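Local atomic coordinates of serine acetyltransferase (Entamoeba histolytica, PDB entry 3P47), a protein that probably transfers an acetyl group to the hydroxyl of L-serine, the first step of cysteine biosynthesis, and is held here with L-cysteine bound. Residues G189-I194 and T222-T227; Q202-G207 and V232-G237. One frame throughout, in Å; residues are numbered along the deposited sequence.

Contact 1. Residues G189-I194 and T222-T227. With CYS (cysteine), chain B.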
ATOM      1  N   GLY A 189     -15.026  -6.749  -5.873  1.00 19.77           N
ATOM      2  CA  GLY A 189     -15.325  -8.065  -5.334  1.00 19.56           C
ATOM      3  C   GLY A 189     -15.445  -9.225  -6.308  1.00 20.04           C
ATOM      4  O   GLY A 189     -15.586  -9.067  -7.516  1.00 19.56           O
ATOM      5  N   GLU A 190     -15.380 -10.417  -5.720  1.00 19.82           N
ATOM      6  CA  GLU A 190     -15.477 -11.701  -6.405  1.00 20.06           C
ATOM      7  C   GLU A 190     -16.577 -11.789  -7.471  1.00 19.86           C
ATOM      8  O   GLU A 190     -16.388 -12.430  -8.489  1.00 20.81           O
ATOM      9  CB  GLU A 190     -15.692 -12.816  -5.361  1.00 20.03           C
ATOM     10  CG  GLU A 190     -15.726 -14.219  -6.015  1.00 22.11           C
ATOM     11  CD  GLU A 190     -15.610 -15.368  -5.010  1.00 24.07           C
ATOM     12  OE1 GLU A 190     -15.218 -16.479  -5.417  1.00 19.92           O
ATOM     13  OE2 GLU A 190     -15.903 -15.158  -3.834  1.00 21.63           O
ATOM     14  N   THR A 191     -17.725 -11.188  -7.210  1.00 20.97           N
ATOM     15  CA  THR A 191     -18.828 -11.313  -8.127  1.00 21.48           C
ATOM     16  C   THR A 191     -19.186 -10.031  -8.820  1.00 22.38           C
ATOM     17  O   THR A 191     -20.206  -9.956  -9.500  1.00 22.81           O
ATOM     18  CB  THR A 191     -20.075 -11.984  -7.485  1.00 21.78           C
ATOM     19  OG1 THR A 191     -20.622 -11.132  -6.483  1.00 21.13           O
ATOM     20  CG2 THR A 191     -19.667 -13.302  -6.886  1.00 21.57           C
ATOM     21  N   ALA A 192     -18.313  -9.040  -8.700  1.00 21.26           N
ATOM     22  CA  ALA A 192     -18.481  -7.791  -9.461  1.00 21.27           C
ATOM     23  C   ALA A 192     -18.462  -8.015 -10.978  1.00 20.65           C
ATOM     24  O   ALA A 192     -17.711  -8.849 -11.495  1.00 20.89           O
ATOM     25  CB  ALA A 192     -17.398  -6.788  -9.017  1.00 21.72           C
ATOM     26  N   ILE A 193     -19.284  -7.253 -11.708  1.00 21.44           N
ATOM     27  CA  ILE A 193     -19.242  -7.282 -13.180  1.00 22.08           C
ATOM     28  C   ILE A 193     -19.136  -5.865 -13.640  1.00 21.91           C
ATOM     29  O   ILE A 193     -19.949  -5.026 -13.240  1.00 22.54           O
ATOM     30  CB  ILE A 193     -20.542  -7.923 -13.791  1.00 22.69           C
ATOM     31  CG1 ILE A 193     -20.795  -9.311 -13.239  1.00 24.42           C
ATOM     32  CG2 ILE A 193     -20.501  -7.963 -15.330  1.00 23.39           C
ATOM     33  CD1 ILE A 193     -19.730 -10.281 -13.446  1.00 30.12           C
ATOM     34  N   ILE A 194     -18.119  -5.585 -14.464  1.00 21.08           N
ATOM     35  CA  ILE A 194     -17.877  -4.233 -14.892  1.00 21.07           C
ATOM     36  C   ILE A 194     -17.795  -4.204 -16.439  1.00 21.00           C
ATOM     37  O   ILE A 194     -17.055  -4.977 -17.065  1.00 20.18           O
ATOM     38  CB  ILE A 194     -16.549  -3.696 -14.277  1.00 21.43           C
ATOM     39  CG1 ILE A 194     -16.621  -3.716 -12.749  1.00 22.25           C
ATOM     40  CG2 ILE A 194     -16.198  -2.356 -14.934  1.00 19.77           C
ATOM     41  CD1 ILE A 194     -15.298  -3.362 -12.056  1.00 24.10           C
ATOM     42  N   THR A 222     -22.065 -16.781  -3.975  1.00 26.62           N
ATOM     43  CA  THR A 222     -23.280 -16.182  -4.565  1.00 26.24           C
ATOM     44  C   THR A 222     -23.041 -14.761  -5.042  1.00 26.59           C
ATOM     45  O   THR A 222     -22.188 -14.053  -4.499  1.00 23.62           O
ATOM     46  CB  THR A 222     -24.533 -16.189  -3.665  1.00 27.21           C
ATOM     47  OG1 THR A 222     -24.486 -15.100  -2.725  1.00 27.42           O
ATOM     48  CG2 THR A 222     -24.711 -17.523  -2.983  1.00 27.76           C
ATOM     49  N   LYS A 223     -23.821 -14.357  -6.046  1.00 26.54           N
ATOM     50  CA  LYS A 223     -23.755 -12.998  -6.578  1.00 26.95           C
ATOM     51  C   LYS A 223     -24.180 -11.979  -5.520  1.00 26.67           C
ATOM     52  O   LYS A 223     -25.329 -11.964  -4.991  1.00 26.53           O
ATOM     53  CB  LYS A 223     -24.612 -12.907  -7.847  1.00 26.95           C
ATOM     54  CG  LYS A 223     -24.898 -11.502  -8.330  1.00 27.52           C
ATOM     55  CD  LYS A 223     -23.645 -10.752  -8.747  1.00 30.04           C
ATOM     56  CE  LYS A 223     -24.051  -9.580  -9.671  1.00 29.81           C
ATOM     57  NZ  LYS A 223     -22.943  -8.636  -9.946  1.00 29.38           N
ATOM     58  N   ARG A 224     -23.244 -11.101  -5.186  1.00 25.09           N
ATOM     59  CA  ARG A 224     -23.427 -10.252  -4.027  1.00 24.34           C
ATOM     60  C   ARG A 224     -22.714  -8.912  -4.159  1.00 23.37           C
ATOM     61  O   ARG A 224     -22.776  -8.112  -3.240  1.00 23.42           O
ATOM     62  CB  ARG A 224     -22.979 -10.975  -2.733  1.00 23.56           C
ATOM     63  CG  ARG A 224     -21.487 -11.322  -2.715  1.00 22.46           C
ATOM     64  CD  ARG A 224     -21.102 -12.335  -1.640  1.00 23.01           C
ATOM     65  NE  ARG A 224     -19.636 -12.512  -1.628  1.00 22.14           N
ATOM     66  CZ  ARG A 224     -18.948 -13.313  -2.448  1.00 21.41           C
ATOM     67  NH1 ARG A 224     -19.563 -14.034  -3.393  1.00 20.02           N
ATOM     68  NH2 ARG A 224     -17.614 -13.372  -2.355  1.00 19.27           N
ATOM     69  N   HIS A 225     -22.069  -8.663  -5.305  1.00 23.85           N
ATOM     70  CA  HIS A 225     -21.386  -7.379  -5.567  1.00 23.49           C
ATOM     71  C   HIS A 225     -22.015  -6.689  -6.788  1.00 24.00           C
ATOM     72  O   HIS A 225     -22.766  -7.319  -7.539  1.00 24.07           O
ATOM     73  CB  HIS A 225     -19.891  -7.629  -5.795  1.00 23.05           C
ATOM     74  CG  HIS A 225     -19.226  -8.342  -4.654  1.00 23.71           C
ATOM     75  ND1 HIS A 225     -18.747  -9.630  -4.751  1.00 23.28           N
ATOM     76  CD2 HIS A 225     -18.989  -7.950  -3.381  1.00 22.67           C
ATOM     77  CE1 HIS A 225     -18.242 -10.001  -3.589  1.00 22.67           C
ATOM     78  NE2 HIS A 225     -18.368  -8.994  -2.741  1.00 22.62           N
ATOM     79  N   PRO A 226     -21.710  -5.403  -7.014  1.00 23.78           N
ATOM     80  CA  PRO A 226     -22.528  -4.730  -8.050  1.00 23.98           C
ATOM     81  C   PRO A 226     -22.249  -5.154  -9.502  1.00 23.79           C
ATOM     82  O   PRO A 226     -21.192  -5.700  -9.823  1.00 23.24           O
ATOM     83  CB  PRO A 226     -22.207  -3.240  -7.839  1.00 23.92           C
ATOM     84  CG  PRO A 226     -21.537  -3.170  -6.437  1.00 23.50           C
ATOM     85  CD  PRO A 226     -20.774  -4.459  -6.359  1.00 23.82           C
ATOM     86  N   THR A 227     -23.197  -4.886 -10.389  1.00 24.19           N
ATOM     87  CA  THR A 227     -22.946  -5.044 -11.828  1.00 24.32           C
ATOM     88  C   THR A 227     -23.008  -3.643 -12.396  1.00 25.00           C
ATOM     89  O   THR A 227     -23.960  -2.912 -12.120  1.00 26.28           O
ATOM     90  CB  THR A 227     -24.009  -5.970 -12.502  1.00 25.53           C
ATOM     91  OG1 THR A 227     -23.774  -7.331 -12.111  1.00 23.99           O
ATOM     92  CG2 THR A 227     -23.937  -5.881 -14.052  1.00 25.41           C
TER
HETATM   93  N   CYS B 314     -14.910 -10.091   1.196  1.00 21.30           N
HETATM   94  CA  CYS B 314     -16.391  -9.925   1.294  1.00 25.12           C
HETATM   95  C   CYS B 314     -17.117 -10.612   0.124  1.00 23.40           C
HETATM   96  O   CYS B 314     -18.312 -10.491  -0.015  1.00 25.10           O
HETATM   97  CB  CYS B 314     -16.712  -8.435   1.307  1.00 25.21           C
HETATM   98  SG  CYS B 314     -16.351  -7.818  -0.276  1.00 35.08           S
HETATM   99  OXT CYS B 314     -16.520 -11.278  -0.710  1.00 23.37           O
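T191 and H225 meet in a polar contact between neighbouring coils of a left-handed parallel beta-helix, beside the cysteine pocket. A type I turn from G189 to A192 presents T191 to residues 222-227. The T191 backbone N gives a hydrogen bond to H225 ND1 (3.1 Å), and T191 OG1 lies 3.0 Å from the same nitrogen, fixing the ring's rotation. Standing between its own backbone N and carbonyl carbon (chi1 67°), that hydroxyl accepts a hydrogen bond from R224 N (2.9 Å) as well as meeting ND1; a short hydroxyl side chain can serve both. G189 lays its CA over the centre of the imidazole, where a side chain would clash; R224 CG lies over the opposite face, toward its rim. H225 NE2 is thus aimed at the bound cysteine, making a weak bond to its O, while R224 grips the carboxylate with NE and NH2. R224 NH2 also forms a nearly straight salt bridge to E190 OE2 (2.9 Å), in the guanidinium plane although the carboxylate is turned 81° from it. E190 OE1 is held by Y145. K223, bent at chi2, curls its NZ onto T191 O (3.1 Å), H225 O and T227 OG1. Beyond it, I193 N bonds to P226 O, and I193 pairs with T227 where parallel strands 193-194 and 227-228 begin, with strand 173-174 on the other side of 193-194.

Contact 2. Residues Q202-G207 and V232-G237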
ATOM      1  N   GLN A 202      -9.346   6.437  -6.800  1.00 18.92           N
ATOM      2  CA  GLN A 202      -8.892   5.982  -5.488  1.00 18.35           C
ATOM      3  C   GLN A 202     -10.062   5.779  -4.503  1.00 18.35           C
ATOM      4  O   GLN A 202     -11.104   6.455  -4.598  1.00 17.58           O
ATOM      5  CB  GLN A 202      -7.887   7.026  -4.941  1.00 18.80           C
ATOM      6  CG  GLN A 202      -8.480   8.430  -4.732  1.00 17.83           C
ATOM      7  CD  GLN A 202      -8.264   9.364  -5.926  1.00 20.23           C
ATOM      8  OE1 GLN A 202      -8.305   8.945  -7.060  1.00 19.25           O
ATOM      9  NE2 GLN A 202      -8.055  10.642  -5.646  1.00 20.88           N
ATOM     10  N   SER A 203      -9.910   4.820  -3.587  1.00 17.75           N
ATOM     11  CA  SER A 203     -10.893   4.600  -2.517  1.00 19.11           C
ATOM     12  C   SER A 203     -12.290   4.236  -2.972  1.00 18.92           C
ATOM     13  O   SER A 203     -13.222   4.390  -2.198  1.00 20.39           O
ATOM     14  CB  SER A 203     -10.981   5.839  -1.578  1.00 19.65           C
ATOM     15  OG  SER A 203      -9.794   5.919  -0.792  1.00 22.69           O
ATOM     16  N   VAL A 204     -12.432   3.720  -4.190  1.00 18.52           N
ATOM     17  CA  VAL A 204     -13.731   3.228  -4.656  1.00 18.21           C
ATOM     18  C   VAL A 204     -13.923   1.753  -4.278  1.00 18.42           C
ATOM     19  O   VAL A 204     -13.031   0.919  -4.490  1.00 17.68           O
ATOM     20  CB  VAL A 204     -13.869   3.400  -6.187  1.00 19.35           C
ATOM     21  CG1 VAL A 204     -14.968   2.511  -6.754  1.00 17.87           C
ATOM     22  CG2 VAL A 204     -14.101   4.858  -6.566  1.00 18.68           C
ATOM     23  N   THR A 205     -15.095   1.415  -3.768  1.00 18.13           N
ATOM     24  CA  THR A 205     -15.449   0.006  -3.530  1.00 19.20           C
ATOM     25  C   THR A 205     -16.598  -0.367  -4.458  1.00 20.23           C
ATOM     26  O   THR A 205     -17.594   0.351  -4.510  1.00 21.76           O
ATOM     27  CB  THR A 205     -15.893  -0.260  -2.054  1.00 19.62           C
ATOM     28  OG1 THR A 205     -14.748  -0.226  -1.177  1.00 18.46           O
ATOM     29  CG2 THR A 205     -16.536  -1.671  -1.916  1.00 20.19           C
ATOM     30  N   LEU A 206     -16.440  -1.487  -5.159  1.00 20.22           N
ATOM     31  CA  LEU A 206     -17.553  -2.145  -5.866  1.00 21.83           C
ATOM     32  C   LEU A 206     -17.607  -3.486  -5.162  1.00 21.47           C
ATOM     33  O   LEU A 206     -16.884  -4.424  -5.514  1.00 20.35           O
ATOM     34  CB  LEU A 206     -17.202  -2.305  -7.353  1.00 22.79           C
ATOM     35  CG  LEU A 206     -17.266  -1.016  -8.185  1.00 23.91           C
ATOM     36  CD1 LEU A 206     -16.709  -1.192  -9.584  1.00 25.96           C
ATOM     37  CD2 LEU A 206     -18.725  -0.532  -8.287  1.00 25.96           C
ATOM     38  N   GLY A 207     -18.407  -3.558  -4.108  1.00 21.14           N
ATOM     39  CA  GLY A 207     -18.164  -4.610  -3.131  1.00 22.13           C
ATOM     40  C   GLY A 207     -19.385  -4.934  -2.331  1.00 22.23           C
ATOM     41  O   GLY A 207     -20.491  -4.808  -2.830  1.00 20.99           O
ATOM     42  N   VAL A 232     -19.091   4.159 -17.349  1.00 23.35           N
ATOM     43  CA  VAL A 232     -19.405   4.552 -15.984  1.00 23.65           C
ATOM     44  C   VAL A 232     -18.140   5.110 -15.358  1.00 22.58           C
ATOM     45  O   VAL A 232     -17.067   4.516 -15.504  1.00 22.80           O
ATOM     46  CB  VAL A 232     -19.865   3.349 -15.162  1.00 23.11           C
ATOM     47  CG1 VAL A 232     -20.052   3.723 -13.693  1.00 22.67           C
ATOM     48  CG2 VAL A 232     -21.170   2.785 -15.765  1.00 26.53           C
ATOM     49  N   THR A 233     -18.284   6.243 -14.690  1.00 21.49           N
ATOM     50  CA  THR A 233     -17.178   6.876 -13.927  1.00 21.82           C
ATOM     51  C   THR A 233     -17.539   6.903 -12.459  1.00 21.42           C
ATOM     52  O   THR A 233     -18.601   7.426 -12.050  1.00 22.90           O
ATOM     53  CB  THR A 233     -16.876   8.314 -14.424  1.00 21.68           C
ATOM     54  OG1 THR A 233     -16.697   8.291 -15.833  1.00 22.57           O
ATOM     55  CG2 THR A 233     -15.612   8.876 -13.786  1.00 23.14           C
ATOM     56  N   ILE A 234     -16.654   6.348 -11.632  1.00 20.76           N
ATOM     57  CA  ILE A 234     -16.937   6.277 -10.215  1.00 21.08           C
ATOM     58  C   ILE A 234     -15.933   7.120  -9.431  1.00 21.02           C
ATOM     59  O   ILE A 234     -14.736   6.815  -9.425  1.00 20.08           O
ATOM     60  CB  ILE A 234     -16.956   4.823  -9.720  1.00 22.02           C
ATOM     61  CG1 ILE A 234     -17.848   3.980 -10.620  1.00 21.24           C
ATOM     62  CG2 ILE A 234     -17.486   4.788  -8.267  1.00 20.06           C
ATOM     63  CD1 ILE A 234     -17.762   2.456 -10.338  1.00 22.74           C
ATOM     64  N   GLY A 235     -16.439   8.191  -8.813  1.00 20.70           N
ATOM     65  CA  GLY A 235     -15.622   9.199  -8.152  1.00 21.97           C
ATOM     66  C   GLY A 235     -14.916   8.733  -6.898  1.00 21.63           C
ATOM     67  O   GLY A 235     -15.302   7.737  -6.283  1.00 20.55           O
ATOM     68  N   THR A 236     -13.869   9.463  -6.555  1.00 22.40           N
ATOM     69  CA  THR A 236     -13.033   9.204  -5.356  1.00 23.67           C
ATOM     70  C   THR A 236     -13.876   8.905  -4.108  1.00 23.32           C
ATOM     71  O   THR A 236     -14.730   9.724  -3.711  1.00 23.49           O
ATOM     72  CB  THR A 236     -12.113  10.464  -5.080  1.00 23.78           C
ATOM     73  OG1 THR A 236     -12.919  11.584  -4.681  1.00 25.74           O
ATOM     74  CG2 THR A 236     -11.354  10.883  -6.334  1.00 27.68           C
ATOM     75  N   GLY A 237     -13.684   7.732  -3.491  1.00 22.40           N
ATOM     76  CA  GLY A 237     -14.344   7.484  -2.194  1.00 22.54           C
ATOM     77  C   GLY A 237     -15.719   6.870  -2.221  1.00 22.47           C
ATOM     78  O   GLY A 237     -16.258   6.465  -1.172  1.00 23.68           O
TER
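The backbones of Q202-S203 and T236-G237 run together at a corner of the left-handed beta-helix, where one hydrogen bond, from G237 N to Q202 O (3.1 Å, 148° at the hydrogen), joins successive coils. The touching parts, 202-206 and 234-237, head 110° apart, because one is leaving the corner as the other enters it. Two CA-H...O contacts support the bond, T236 CA to Q202 O and G237 CA to S203 O, the latter at 3.3 Å. Glycine suits position 237: with phi 90° and psi -9°, a CB would be jammed against the preceding carbonyl oxygen.

Inside the corner the side chains are aliphatic, as befits the interior of the coil. V204 and I234 cross at about a right angle, V204 CG1 lying 3.7 Å from I234 CG2, while V204 CG2 is pressed on the carbonyl oxygen of G235. I234 then extends toward L206 and meets it tip to tip; its CG1 is anti to the carbonyl carbon (chi1 -50°) and chi2 is extended, which carries CD1 to the leucine methyls. I200, on strand 199-200 leading into the Q202 corner, touches both L206 and I234.

Outside, Q202 and T236 lie side by side, pointing the same way. The bend of the glutamine at chi2 turns its amide back along the threonine methyl, while NE2 donates to T205 OG1 of the third subunit. This places the corner at the trimer axis region, where S203 packs on S203 of both other subunits. The nearest side-chain approach of this outer pair is T236 CG2 to Q202 NE2, at 3.4 Å.

Overall arrangement
Contacts 1 and 2 have centres about 14 Å apart on the same left-handed beta-helix, and their segments alternate along the chain: 189-194, 202-207, 222-227, 232-237. Each therefore joins an earlier coil to a later one, 222-227 being the end of the long loop that follows strand 205-207. Their strands belong to all three parallel sheets: 193-194 and 227-228 to one, 205-207 to another, 233-234 to the third. The contacts touch directly, since G189 N probably bonds to L206 O at 3.0 Å and the side chains of H225 and P226 pack on the 206-207 backbone. Contact 1 serves the cysteine pocket, completed partly by the second subunit, whereas contact 2 stacks coils beside neighbouring subunits.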